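Local coordinates for protein Cel44C (Paenibacillus polymyxa, PDB 2YIH) that hydrolyses internal beta-1,4-glucan linkages of xyloglucan and cellulose through its family 44 glycoside hydrolase part, one piece of a longer multidomain protein, at residues A[94-99]-A[177-182]; A[286-289]-A[294-297]. The protein carries 8 engineered substitutions. One frame throughout, in Å; residues are numbered along the deposited sequence.

Overall arrangement
Both contacts belong to the (beta/alpha)8 barrel, but they share no helix or strand and lie on opposite sides of the chain's centre, with about 32 Å between their centres and 15 Å between nearest atoms. Contact 1 is buried and joins an outer helix, 90-102, to the chain that leads into barrel strand 181-184; on the helix side a single histidine makes all of it. Contact 2 is only partly buried and joins two neighbouring pieces of one loop after barrel strand 280-285, where the glycan binds. The first combines one hydrogen bond from a histidine N-H to a backbone carbonyl with a methyl over a ring, whereas the second sets an arginine among carbonyls, a carboxylate and sugar hydroxyls.

Contact 1. Residues A[94-99]-A[177-182]; sequences SFHDQS and AGVKGY. With EDO (1,2-ethanediol), chain N.
His-96 reaches from helix 90-102 of the (beta/alpha)8 barrel to Ala-177, Gly-178 and Val-179, in the run of chain that leads into barrel strand 181-184. The polar part is one nearly straight hydrogen bond: NE2 of His-96 donates to O of Ala-177 at 2.8 Å, with an N-H...O angle of 170°. The carbonyl oxygen lies close to the imidazole plane, while the donor is tilted out of the plane of the carbonyl. Because CG stands opposite the backbone N (chi1 -173°), the ring extends from the helix toward this loop. The other ring nitrogen, ND1, is hydrogen-bonded to Ser-106 OG of strand 105-110, so bonds at both nitrogens fix the rotation of the ring. Tyr-170 of helix 159-170 packs against the same imidazole edge-to-face.

The apolar part is a CH-pi contact. Only one branch of Val-179 makes it: CG2 sits over the middle of the His-96 ring, 3.6 Å from the centroid and 9° off the ring normal. With no ring, a glutamine at His-96 would probably leave Val-179 CG2 without the flat surface it rests on, and either Ala-177 O or Ser-106 OG without its mate.

Away from the contact, Asp-97 OD2 accepts a hydrogen bond from O1 of an ethanediol, probably from the crystallisation liquor, at 3.1 Å.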
ATOM      1  N   SER A  94      -0.819   7.384  19.486  1.00  9.42           N
ATOM      2  CA  SER A  94      -2.165   6.828  19.464  1.00 10.00           C
ATOM      3  C   SER A  94      -2.334   5.843  18.276  1.00  9.34           C
ATOM      4  O   SER A  94      -2.929   4.762  18.421  1.00  9.69           O
ATOM      5  CB  SER A  94      -3.214   7.962  19.446  1.00 10.63           C
ATOM      6  OG  SER A  94      -4.539   7.416  19.449  1.00 12.27           O
ATOM      7  N   PHE A  95      -1.764   6.207  17.133  1.00  9.14           N
ATOM      8  CA  PHE A  95      -1.787   5.354  15.938  1.00  8.85           C
ATOM      9  C   PHE A  95      -1.086   4.029  16.258  1.00  9.00           C
ATOM     10  O   PHE A  95      -1.607   2.943  15.979  1.00  9.92           O
ATOM     11  CB  PHE A  95      -1.069   6.086  14.773  1.00  8.42           C
ATOM     12  CG  PHE A  95      -0.800   5.208  13.562  1.00  8.62           C
ATOM     13  CD1 PHE A  95      -1.836   4.866  12.685  1.00  8.84           C
ATOM     14  CD2 PHE A  95       0.472   4.681  13.338  1.00  8.49           C
ATOM     15  CE1 PHE A  95      -1.567   4.078  11.535  1.00  8.67           C
ATOM     16  CE2 PHE A  95       0.737   3.823  12.266  1.00  8.63           C
ATOM     17  CZ  PHE A  95      -0.288   3.523  11.358  1.00  8.46           C
ATOM     18  N   HIS A  96       0.108   4.103  16.827  1.00  8.82           N
ATOM     19  CA  HIS A  96       0.880   2.881  17.045  1.00  8.88           C
ATOM     20  C   HIS A  96       0.258   2.053  18.175  1.00  8.97           C
ATOM     21  O   HIS A  96       0.240   0.846  18.095  1.00  9.13           O
ATOM     22  CB  HIS A  96       2.335   3.185  17.387  1.00  9.14           C
ATOM     23  CG  HIS A  96       3.194   1.965  17.447  1.00  9.48           C
ATOM     24  ND1 HIS A  96       3.223   1.038  16.426  1.00  9.21           N
ATOM     25  CD2 HIS A  96       4.017   1.494  18.415  1.00  9.29           C
ATOM     26  CE1 HIS A  96       4.049   0.055  16.752  1.00  9.80           C
ATOM     27  NE2 HIS A  96       4.550   0.310  17.954  1.00  9.63           N
ATOM     28  N   ASP A  97      -0.303   2.706  19.185  1.00  9.35           N
ATOM     29  CA  ASP A  97      -1.008   1.949  20.243  1.00 10.09           C
ATOM     30  C   ASP A  97      -2.118   1.095  19.614  1.00 10.28           C
ATOM     31  O   ASP A  97      -2.375  -0.037  20.066  1.00  9.98           O
ATOM     32  CB  ASP A  97      -1.630   2.895  21.285  1.00 10.59           C
ATOM     33  CG  ASP A  97      -0.607   3.498  22.247  1.00 11.45           C
ATOM     34  OD1 ASP A  97       0.584   3.090  22.287  1.00 11.37           O
ATOM     35  OD2 ASP A  97      -1.028   4.408  23.011  1.00 12.26           O
ATOM     36  N   GLN A  98      -2.819   1.664  18.642  1.00 10.77           N
ATOM     37  CA  GLN A  98      -3.848   0.930  17.926  1.00 12.02           C
ATOM     38  C   GLN A  98      -3.249  -0.240  17.125  1.00 12.35           C
ATOM     39  O   GLN A  98      -3.810  -1.344  17.125  1.00 11.60           O
ATOM     40  CB  GLN A  98      -4.698   1.863  17.058  1.00 14.08           C
ATOM     41  CG  GLN A  98      -5.890   1.157  16.398  1.00 18.10           C
ATOM     42  CD  GLN A  98      -7.040   0.820  17.379  1.00 20.01           C
ATOM     43  OE1 GLN A  98      -6.878   0.829  18.608  1.00 24.40           O
ATOM     44  NE2 GLN A  98      -8.201   0.513  16.823  1.00 21.94           N
ATOM     45  N   SER A  99      -2.099  -0.024  16.480  1.00 11.17           N
ATOM     46  CA  SER A  99      -1.427  -1.138  15.798  1.00 11.61           C
ATOM     47  C   SER A  99      -1.093  -2.268  16.778  1.00 12.17           C
ATOM     48  O   SER A  99      -1.227  -3.454  16.435  1.00 11.50           O
ATOM     49  CB  SER A  99      -0.138  -0.688  15.101  1.00 11.54           C
ATOM     50  OG  SER A  99      -0.456   0.011  13.907  1.00 10.77           O
ATOM     51  N   ALA A 177       7.108  -4.721  20.226  1.00 13.52           N
ATOM     52  CA  ALA A 177       6.289  -3.533  20.399  1.00 12.37           C
ATOM     53  C   ALA A 177       6.794  -2.346  19.574  1.00 12.07           C
ATOM     54  O   ALA A 177       6.156  -1.306  19.546  1.00 10.85           O
ATOM     55  CB  ALA A 177       6.222  -3.153  21.871  1.00 12.67           C
ATOM     56  N   GLY A 178       7.927  -2.522  18.896  1.00 11.24           N
ATOM     57  CA  GLY A 178       8.583  -1.377  18.258  1.00 10.68           C
ATOM     58  C   GLY A 178       7.853  -0.914  17.012  1.00 10.06           C
ATOM     59  O   GLY A 178       7.121  -1.686  16.369  1.00 10.49           O
ATOM     60  N   VAL A 179       8.058   0.357  16.659  1.00  9.78           N
ATOM     61  CA  VAL A 179       7.610   0.874  15.364  1.00  9.97           C
ATOM     62  C   VAL A 179       8.575   0.325  14.318  1.00 10.06           C
ATOM     63  O   VAL A 179       9.775   0.549  14.406  1.00  9.77           O
ATOM     64  CB  VAL A 179       7.640   2.412  15.365  1.00  9.55           C
ATOM     65  CG1 VAL A 179       7.327   2.985  13.948  1.00  9.47           C
ATOM     66  CG2 VAL A 179       6.652   2.937  16.386  1.00  9.64           C
ATOM     67  N   LYS A 180       8.061  -0.386  13.322  1.00  9.84           N
ATOM     68  CA  LYS A 180       8.938  -1.158  12.442  1.00 10.34           C
ATOM     69  C   LYS A 180       9.427  -0.435  11.202  1.00  9.85           C
ATOM     70  O   LYS A 180      10.486  -0.772  10.663  1.00 10.30           O
ATOM     71  CB  LYS A 180       8.249  -2.462  12.058  1.00 11.65           C
ATOM     72  CG  LYS A 180       8.304  -3.460  13.237  1.00 14.09           C
ATOM     73  CD  LYS A 180       7.544  -4.736  12.938  1.00 16.58           C
ATOM     74  CE  LYS A 180       8.016  -5.887  13.832  1.00 19.80           C
ATOM     75  NZ  LYS A 180       8.251  -5.471  15.250  1.00 21.60           N
ATOM     76  N   GLY A 181       8.599   0.465  10.675  1.00  8.88           N
ATOM     77  CA  GLY A 181       8.924   1.124   9.410  1.00  8.20           C
ATOM     78  C   GLY A 181       8.792   2.644   9.462  1.00  7.92           C
ATOM     79  O   GLY A 181       7.865   3.177  10.072  1.00  7.47           O
ATOM     80  N   TYR A 182       9.699   3.331   8.755  1.00  7.41           N
ATOM     81  CA  TYR A 182       9.609   4.787   8.604  1.00  7.69           C
ATOM     82  C   TYR A 182       9.705   5.115   7.135  1.00  7.87           C
ATOM     83  O   TYR A 182      10.546   4.532   6.433  1.00  8.19           O
ATOM     84  CB  TYR A 182      10.746   5.530   9.341  1.00  7.69           C
ATOM     85  CG  TYR A 182      10.693   5.344  10.843  1.00  7.77           C
ATOM     86  CD1 TYR A 182       9.766   6.016  11.614  1.00  7.89           C
ATOM     87  CD2 TYR A 182      11.544   4.436  11.471  1.00  8.38           C
ATOM     88  CE1 TYR A 182       9.680   5.778  12.986  1.00  8.34           C
ATOM     89  CE2 TYR A 182      11.485   4.219  12.850  1.00  8.35           C
ATOM     90  CZ  TYR A 182      10.595   4.939  13.597  1.00  8.15           C
ATOM     91  OH  TYR A 182      10.506   4.732  14.955  1.00  8.70           O
TER
HETATM   92  C1  EDO N1531      -1.188   8.646  23.247  1.00 30.88           C
HETATM   93  O1  EDO N1531      -0.493   7.431  22.933  1.00 25.75           O
HETATM   94  C2  EDO N1531      -2.707   8.505  23.149  1.00 31.75           C
HETATM   95  O2  EDO N1531      -3.224   9.817  22.864  1.00 34.41           O

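Contact 2. Residues A[286-289]-A[294-297]; sequences YPEA and IRIT. With BGC (beta-D-glucopyranose), chain B.
The segments 286-289 and 294-297 run roughly antiparallel, their end-to-end directions 155° apart, and the backbone N of Ile-296 donates to O of Ala-289 at 3.0 Å. The Arg-295 side chain, extended from CG to NE with CG opposite its own backbone N (chi1 -174°), lies along segment 286-289 and turns its guanidinium edge to two carbonyls. NE meets O of Pro-287 at 2.9 Å almost in line, and NH2 bonds O of Tyr-286 at 3.0 Å, approaching from above that carbonyl's plane; a weak third bond runs from NH2 to O of Pro-287. With both oxygens in the guanidinium plane, these bonds fix the rotation of the group.

Over one face of it lies the carboxylate of Glu-288, whose chain bends at chi2. The two planes are stacked 14° apart, and OE1 of Glu-288 is 3.2 Å from CZ of Arg-295. It is a salt bridge of charges alone, with no N-H aimed at the oxygen.

Both residues also hold a glucose unit of the bound glycan: OE2 of Glu-288 accepts from its O2 at 2.7 Å, and NH1 of Arg-295 makes weak bonds to O2 and O3. Beside this polar group, CD1 of Ile-296 packs on CB of Pro-287 at 3.7 Å.

The loop follows barrel strand 280-285 and leads through the small hairpin of 290-291 and 294-295. Trp-326 of helix 326-331 bonds Glu-288 OE2, Ser-358 of strand 353-359 bonds Tyr-286 OH, and Arg-309 of helix 303-311 bonds O of Ile-296.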
ATOM      1  N   TYR A 286      -2.302   4.628  -8.543  1.00  8.70           N
ATOM      2  CA  TYR A 286      -3.707   4.839  -8.818  1.00  9.65           C
ATOM      3  C   TYR A 286      -3.891   4.586 -10.304  1.00  9.65           C
ATOM      4  O   TYR A 286      -3.349   5.335 -11.141  1.00 10.09           O
ATOM      5  CB  TYR A 286      -4.101   6.269  -8.447  1.00 10.49           C
ATOM      6  CG  TYR A 286      -3.886   6.556  -6.986  1.00 11.24           C
ATOM      7  CD1 TYR A 286      -4.721   5.996  -6.020  1.00 11.54           C
ATOM      8  CD2 TYR A 286      -2.794   7.316  -6.560  1.00 12.11           C
ATOM      9  CE1 TYR A 286      -4.537   6.275  -4.681  1.00 12.75           C
ATOM     10  CE2 TYR A 286      -2.604   7.589  -5.206  1.00 13.26           C
ATOM     11  CZ  TYR A 286      -3.495   7.042  -4.290  1.00 12.73           C
ATOM     12  OH  TYR A 286      -3.347   7.301  -2.962  1.00 14.95           O
ATOM     13  N   PRO A 287      -4.593   3.502 -10.652  1.00  9.74           N
ATOM     14  CA  PRO A 287      -4.741   3.146 -12.074  1.00 10.02           C
ATOM     15  C   PRO A 287      -5.200   4.335 -12.916  1.00 10.79           C
ATOM     16  O   PRO A 287      -6.087   5.104 -12.484  1.00 10.38           O
ATOM     17  CB  PRO A 287      -5.805   2.028 -12.045  1.00  9.86           C
ATOM     18  CG  PRO A 287      -5.556   1.327 -10.707  1.00  9.51           C
ATOM     19  CD  PRO A 287      -5.133   2.467  -9.742  1.00  9.43           C
ATOM     20  N   GLU A 288      -4.552   4.526 -14.070  1.00 10.75           N
ATOM     21  CA  GLU A 288      -5.025   5.462 -15.084  1.00 11.12           C
ATOM     22  C   GLU A 288      -5.983   4.785 -16.058  1.00 11.43           C
ATOM     23  O   GLU A 288      -6.485   5.440 -16.979  1.00 12.61           O
ATOM     24  CB  GLU A 288      -3.847   6.071 -15.854  1.00 11.02           C
ATOM     25  CG  GLU A 288      -2.943   6.956 -14.982  1.00 11.85           C
ATOM     26  CD  GLU A 288      -3.431   8.403 -14.871  1.00 12.82           C
ATOM     27  OE1 GLU A 288      -4.584   8.697 -15.249  1.00 13.49           O
ATOM     28  OE2 GLU A 288      -2.644   9.260 -14.422  1.00 13.86           O
ATOM     29  N   ALA A 289      -6.159   3.479 -15.909  1.00 10.38           N
ATOM     30  CA  ALA A 289      -7.120   2.703 -16.709  1.00 10.98           C
ATOM     31  C   ALA A 289      -8.473   3.383 -16.857  1.00 11.52           C
ATOM     32  O   ALA A 289      -9.080   3.858 -15.862  1.00 10.97           O
ATOM     33  CB  ALA A 289      -7.268   1.297 -16.145  1.00 10.40           C
ATOM     34  N   ILE A 294     -14.195   7.077 -18.639  1.00 13.09           N
ATOM     35  CA  ILE A 294     -14.047   7.455 -17.236  1.00 12.97           C
ATOM     36  C   ILE A 294     -12.846   6.746 -16.617  1.00 11.67           C
ATOM     37  O   ILE A 294     -12.666   5.536 -16.813  1.00 11.55           O
ATOM     38  CB  ILE A 294     -15.338   7.109 -16.440  1.00 13.49           C
ATOM     39  CG1 ILE A 294     -16.513   7.979 -16.942  1.00 14.13           C
ATOM     40  CG2 ILE A 294     -15.131   7.295 -14.930  1.00 12.85           C
ATOM     41  CD1 ILE A 294     -17.802   7.687 -16.238  1.00 15.81           C
ATOM     42  N   ARG A 295     -12.030   7.483 -15.864  1.00 11.30           N
ATOM     43  CA  ARG A 295     -10.899   6.842 -15.165  1.00 10.60           C
ATOM     44  C   ARG A 295     -11.432   6.036 -13.983  1.00 10.38           C
ATOM     45  O   ARG A 295     -12.221   6.563 -13.215  1.00 11.09           O
ATOM     46  CB  ARG A 295      -9.913   7.919 -14.666  1.00 10.55           C
ATOM     47  CG  ARG A 295      -8.633   7.350 -14.067  1.00 10.82           C
ATOM     48  CD  ARG A 295      -7.811   8.449 -13.390  1.00 11.05           C
ATOM     49  NE  ARG A 295      -6.627   7.900 -12.753  1.00 11.27           N
ATOM     50  CZ  ARG A 295      -5.648   8.631 -12.232  1.00 11.55           C
ATOM     51  NH1 ARG A 295      -5.683   9.959 -12.326  1.00 11.84           N
ATOM     52  NH2 ARG A 295      -4.587   8.032 -11.709  1.00 11.56           N
ATOM     53  N   ILE A 296     -11.012   4.775 -13.812  1.00  9.19           N
ATOM     54  CA  ILE A 296     -11.672   3.939 -12.796  1.00  9.18           C
ATOM     55  C   ILE A 296     -11.594   4.472 -11.373  1.00  9.36           C
ATOM     56  O   ILE A 296     -12.419   4.112 -10.513  1.00  9.50           O
ATOM     57  CB  ILE A 296     -11.218   2.468 -12.846  1.00  9.03           C
ATOM     58  CG1 ILE A 296      -9.741   2.329 -12.475  1.00  9.22           C
ATOM     59  CG2 ILE A 296     -11.491   1.891 -14.243  1.00  9.45           C
ATOM     60  CD1 ILE A 296      -9.317   0.853 -12.308  1.00  9.39           C
ATOM     61  N   THR A 297     -10.585   5.288 -11.092  1.00  9.30           N
ATOM     62  CA  THR A 297     -10.409   5.793  -9.741  1.00 10.86           C
ATOM     63  C   THR A 297     -11.267   7.035  -9.472  1.00 11.55           C
ATOM     64  O   THR A 297     -11.346   7.480  -8.327  1.00 12.47           O
ATOM     65  CB  THR A 297      -8.944   6.171  -9.483  1.00 11.22           C
ATOM     66  OG1 THR A 297      -8.492   6.976 -10.582  1.00 11.75           O
ATOM     67  CG2 THR A 297      -8.098   4.928  -9.418  1.00 10.63           C
TER
HETATM   68  C2  BGC B   4      -2.460  12.136 -12.257  1.00 24.49           C
HETATM   69  C3  BGC B   4      -3.151  12.714 -11.027  1.00 24.81           C
HETATM   70  C4  BGC B   4      -2.145  13.490 -10.143  1.00 23.48           C
HETATM   71  C5  BGC B   4      -1.468  14.508 -11.064  1.00 23.18           C
HETATM   72  C6  BGC B   4      -0.454  15.417 -10.378  1.00 23.96           C
HETATM   73  C1  BGC B   4      -1.710  13.200 -13.030  1.00 23.66           C
HETATM   74  O2  BGC B   4      -3.394  11.530 -13.166  1.00 26.09           O
HETATM   75  O3  BGC B   4      -3.657  11.613 -10.279  1.00 25.97           O
HETATM   76  O4  BGC B   4      -2.797  14.069  -8.982  1.00 23.34           O
HETATM   77  O5  BGC B   4      -0.784  13.850 -12.145  1.00 22.80           O
HETATM   78  O6  BGC B   4      -0.027  16.401 -11.321  1.00 26.30           O